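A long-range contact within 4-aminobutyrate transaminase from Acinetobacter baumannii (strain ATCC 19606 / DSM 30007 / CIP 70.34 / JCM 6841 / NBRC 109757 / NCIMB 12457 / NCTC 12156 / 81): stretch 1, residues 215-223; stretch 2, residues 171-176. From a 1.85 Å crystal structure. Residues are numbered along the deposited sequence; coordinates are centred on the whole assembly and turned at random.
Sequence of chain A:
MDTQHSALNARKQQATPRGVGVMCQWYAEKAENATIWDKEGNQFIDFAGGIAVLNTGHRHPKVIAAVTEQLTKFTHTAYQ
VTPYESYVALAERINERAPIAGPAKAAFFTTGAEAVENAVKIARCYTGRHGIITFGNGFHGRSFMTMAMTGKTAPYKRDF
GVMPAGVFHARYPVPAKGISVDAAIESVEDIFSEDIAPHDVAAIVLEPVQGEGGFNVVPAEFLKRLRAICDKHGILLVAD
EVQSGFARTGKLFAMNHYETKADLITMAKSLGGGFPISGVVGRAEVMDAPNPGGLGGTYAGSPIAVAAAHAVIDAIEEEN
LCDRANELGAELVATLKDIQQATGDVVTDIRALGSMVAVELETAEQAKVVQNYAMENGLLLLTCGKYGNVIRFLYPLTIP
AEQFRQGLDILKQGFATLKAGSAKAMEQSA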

# COMPACT_ATOMS: atom_id res chain seq x y z
N PHE A 215 15.31 5.54 26.18
CA PHE A 215 15.88 4.52 27.04
C PHE A 215 14.84 3.97 27.99
O PHE A 215 14.95 4.09 29.20
CB PHE A 215 17.10 5.06 27.83
CG PHE A 215 18.39 5.15 27.01
CD1 PHE A 215 18.36 5.23 25.67
CD2 PHE A 215 19.64 5.21 27.66
CE1 PHE A 215 19.51 5.32 24.91
CE2 PHE A 215 20.80 5.31 26.89
CZ PHE A 215 20.72 5.36 25.51
N ASN A 216 13.82 3.35 27.40
CA ASN A 216 12.76 2.65 28.11
C ASN A 216 13.08 1.16 28.13
O ASN A 216 13.09 0.52 27.06
CB ASN A 216 11.45 2.90 27.34
CG ASN A 216 11.19 4.40 27.20
OD1 ASN A 216 11.35 5.14 28.18
ND2 ASN A 216 10.87 4.86 25.99
N VAL A 217 13.22 0.59 29.34
CA VAL A 217 13.63 -0.81 29.50
C VAL A 217 12.37 -1.67 29.54
O VAL A 217 11.46 -1.39 30.32
CB VAL A 217 14.48 -1.01 30.78
CG1 VAL A 217 14.76 -2.45 30.98
CG2 VAL A 217 15.78 -0.25 30.63
N VAL A 218 12.31 -2.70 28.70
CA VAL A 218 11.07 -3.51 28.60
C VAL A 218 10.92 -4.33 29.88
O VAL A 218 11.89 -4.94 30.34
CB VAL A 218 11.09 -4.41 27.36
CG1 VAL A 218 12.10 -5.57 27.44
CG2 VAL A 218 9.68 -4.99 27.11
N PRO A 219 9.74 -4.36 30.50
CA PRO A 219 9.56 -5.27 31.63
C PRO A 219 9.60 -6.72 31.18
O PRO A 219 9.08 -7.06 30.12
CB PRO A 219 8.18 -4.88 32.19
CG PRO A 219 7.96 -3.46 31.74
CD PRO A 219 8.64 -3.37 30.37
N ALA A 220 10.23 -7.58 32.01
CA ALA A 220 10.24 -9.02 31.72
C ALA A 220 8.83 -9.57 31.48
O ALA A 220 8.62 -10.41 30.59
CB ALA A 220 10.90 -9.83 32.86
N GLU A 221 7.85 -9.14 32.27
CA GLU A 221 6.50 -9.67 32.12
C GLU A 221 5.95 -9.34 30.74
O GLU A 221 5.18 -10.12 30.14
CB GLU A 221 5.57 -9.10 33.21
CG GLU A 221 4.10 -9.54 33.09
CD GLU A 221 3.15 -8.60 33.84
OE1 GLU A 221 3.63 -7.69 34.57
OE2 GLU A 221 1.93 -8.77 33.70
N PHE A 222 6.32 -8.18 30.20
CA PHE A 222 5.82 -7.85 28.88
C PHE A 222 6.40 -8.79 27.82
O PHE A 222 5.67 -9.28 26.95
CB PHE A 222 6.10 -6.39 28.53
CG PHE A 222 5.49 -5.97 27.17
CD1 PHE A 222 4.13 -5.79 27.04
CD2 PHE A 222 6.28 -5.85 26.06
CE1 PHE A 222 3.59 -5.44 25.83
CE2 PHE A 222 5.75 -5.47 24.85
CZ PHE A 222 4.40 -5.27 24.74
N LEU A 223 7.72 -9.05 27.87
CA LEU A 223 8.32 -10.00 26.95
C LEU A 223 7.70 -11.38 27.05
O LEU A 223 7.48 -12.03 26.02
CB LEU A 223 9.83 -10.14 27.21
CG LEU A 223 10.74 -9.14 26.53
CD1 LEU A 223 12.19 -9.50 26.77
CD2 LEU A 223 10.48 -8.98 25.00
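Stretch 2 (171-176) RYPVPA

Stretch 2, Arg-Tyr-Pro-Val-Pro-Ala, lies on stretch 1 as an extended loop that turns into a 3-10 segment at Pro-175 and Ala-176. Stretch 1 has a weakly bonded strand at about Asn-216 and Val-217 before its helix. The register runs in opposite senses, but the traces cross steeply rather than pairing antiparallel: the CA of Asn-216 is 6.9 Å from the CA of Val-174, and the CA of Val-218 is 6.7 Å from the CA of Pro-173, a spacing that leaves room for side chains. No hydrogen bond joins the two directly. The contact rests on apolar packing and one shared water, and it buries 367 Å² counting both sides.

Phe-215 takes no part. The contact opens at Asn-216, whose CA-to-CB bond points toward stretch 2. CB of Asn-216 sits 3.9 Å from CE2 of Tyr-172, and its CG lies 4.2 Å from CG2 of Val-174, so the residue touches both sequence neighbours of Pro-173. The CA-to-CB bond of Val-217 points away, and the residue contributes through its backbone instead. A water donates to Val-217 O at 2.9 Å and to Pro-173 O at 2.7 Å. The rule is economical: where two acceptors face a common gap, a water supplies both protons.

Val-218, in the p rotamer, meets the end of the tyrosine. CB of Val-218 is 3.3 Å from OH of Tyr-172 and 4.0 Å from CZ of the same ring, while its CG2 stands 4.2 Å from CG of Pro-173. The CA-to-CB bond of Tyr-172 points sideways, but its long t side chain brings the end nearer to stretch 1; the hydroxyl finds its hydrogen bonding elsewhere in the structure.

Pro-219 then sets proline against proline, with its CD 3.6 Å from CG of Pro-173 and its CG 4.4 Å from CG of Pro-175. It also occupies the N-cap position of the helix that follows, and O of Pro-219 accepts from Leu-223 N at 3.3 Å and, weakly, from Phe-222 N at 3.0 Å. Ala-220 and Glu-221 make no contact. Within the first turn of the helix, the CA-to-CB bond of Phe-222 points toward stretch 2, and its ring offers a face to Pro-173, whose CG lies 3.8 Å from the centroid of the Phe-222 ring and 22° off its normal, a CH-pi contact. Pro-173 is thus the hub, its CG packed against Val-218, Pro-219 and Phe-222: a proline ring packs where stretch 1 enters its helix.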

# COMPACT_ATOMS: atom_id res chain seq x y z
N ARG A 171 1.41 0.32 22.02
CA ARG A 171 2.01 1.07 23.09
C ARG A 171 3.10 0.28 23.79
O ARG A 171 2.85 -0.79 24.26
CB ARG A 171 1.00 1.41 24.20
CG ARG A 171 -0.37 1.79 23.77
CD ARG A 171 -0.43 3.12 23.12
NE ARG A 171 0.22 3.29 21.82
CZ ARG A 171 -0.26 2.93 20.64
NH1 ARG A 171 -1.41 2.29 20.52
NH2 ARG A 171 0.45 3.17 19.59
N TYR A 172 4.29 0.83 23.83
CA TYR A 172 5.35 0.24 24.61
C TYR A 172 5.07 0.40 26.11
O TYR A 172 4.62 1.47 26.54
CB TYR A 172 6.66 0.94 24.25
CG TYR A 172 7.92 0.17 24.59
CD1 TYR A 172 8.47 -0.70 23.69
CD2 TYR A 172 8.56 0.34 25.84
CE1 TYR A 172 9.63 -1.34 23.96
CE2 TYR A 172 9.72 -0.33 26.11
CZ TYR A 172 10.26 -1.16 25.17
OH TYR A 172 11.46 -1.80 25.43
N PRO A 173 5.38 -0.61 26.93
CA PRO A 173 5.12 -0.54 28.37
C PRO A 173 6.09 0.40 29.06
O PRO A 173 7.33 0.23 28.96
CB PRO A 173 5.32 -2.00 28.83
CG PRO A 173 6.25 -2.60 27.79
CD PRO A 173 5.81 -1.96 26.51
N VAL A 174 5.54 1.40 29.73
CA VAL A 174 6.31 2.40 30.48
C VAL A 174 5.53 2.64 31.77
O VAL A 174 4.75 3.60 31.86
CB VAL A 174 6.56 3.69 29.68
CG1 VAL A 174 7.45 4.62 30.45
CG2 VAL A 174 7.27 3.39 28.34
N PRO A 175 5.66 1.77 32.77
CA PRO A 175 4.79 1.88 33.94
C PRO A 175 4.96 3.21 34.65
O PRO A 175 3.96 3.72 35.15
CB PRO A 175 5.21 0.69 34.82
CG PRO A 175 5.75 -0.31 33.85
CD PRO A 175 6.44 0.52 32.78
N ALA A 176 6.18 3.79 34.69
CA ALA A 176 6.36 5.13 35.27
C ALA A 176 5.52 6.20 34.58
O ALA A 176 5.26 7.25 35.16
CB ALA A 176 7.83 5.57 35.19
O HOH W 1 9.76 0.87 29.87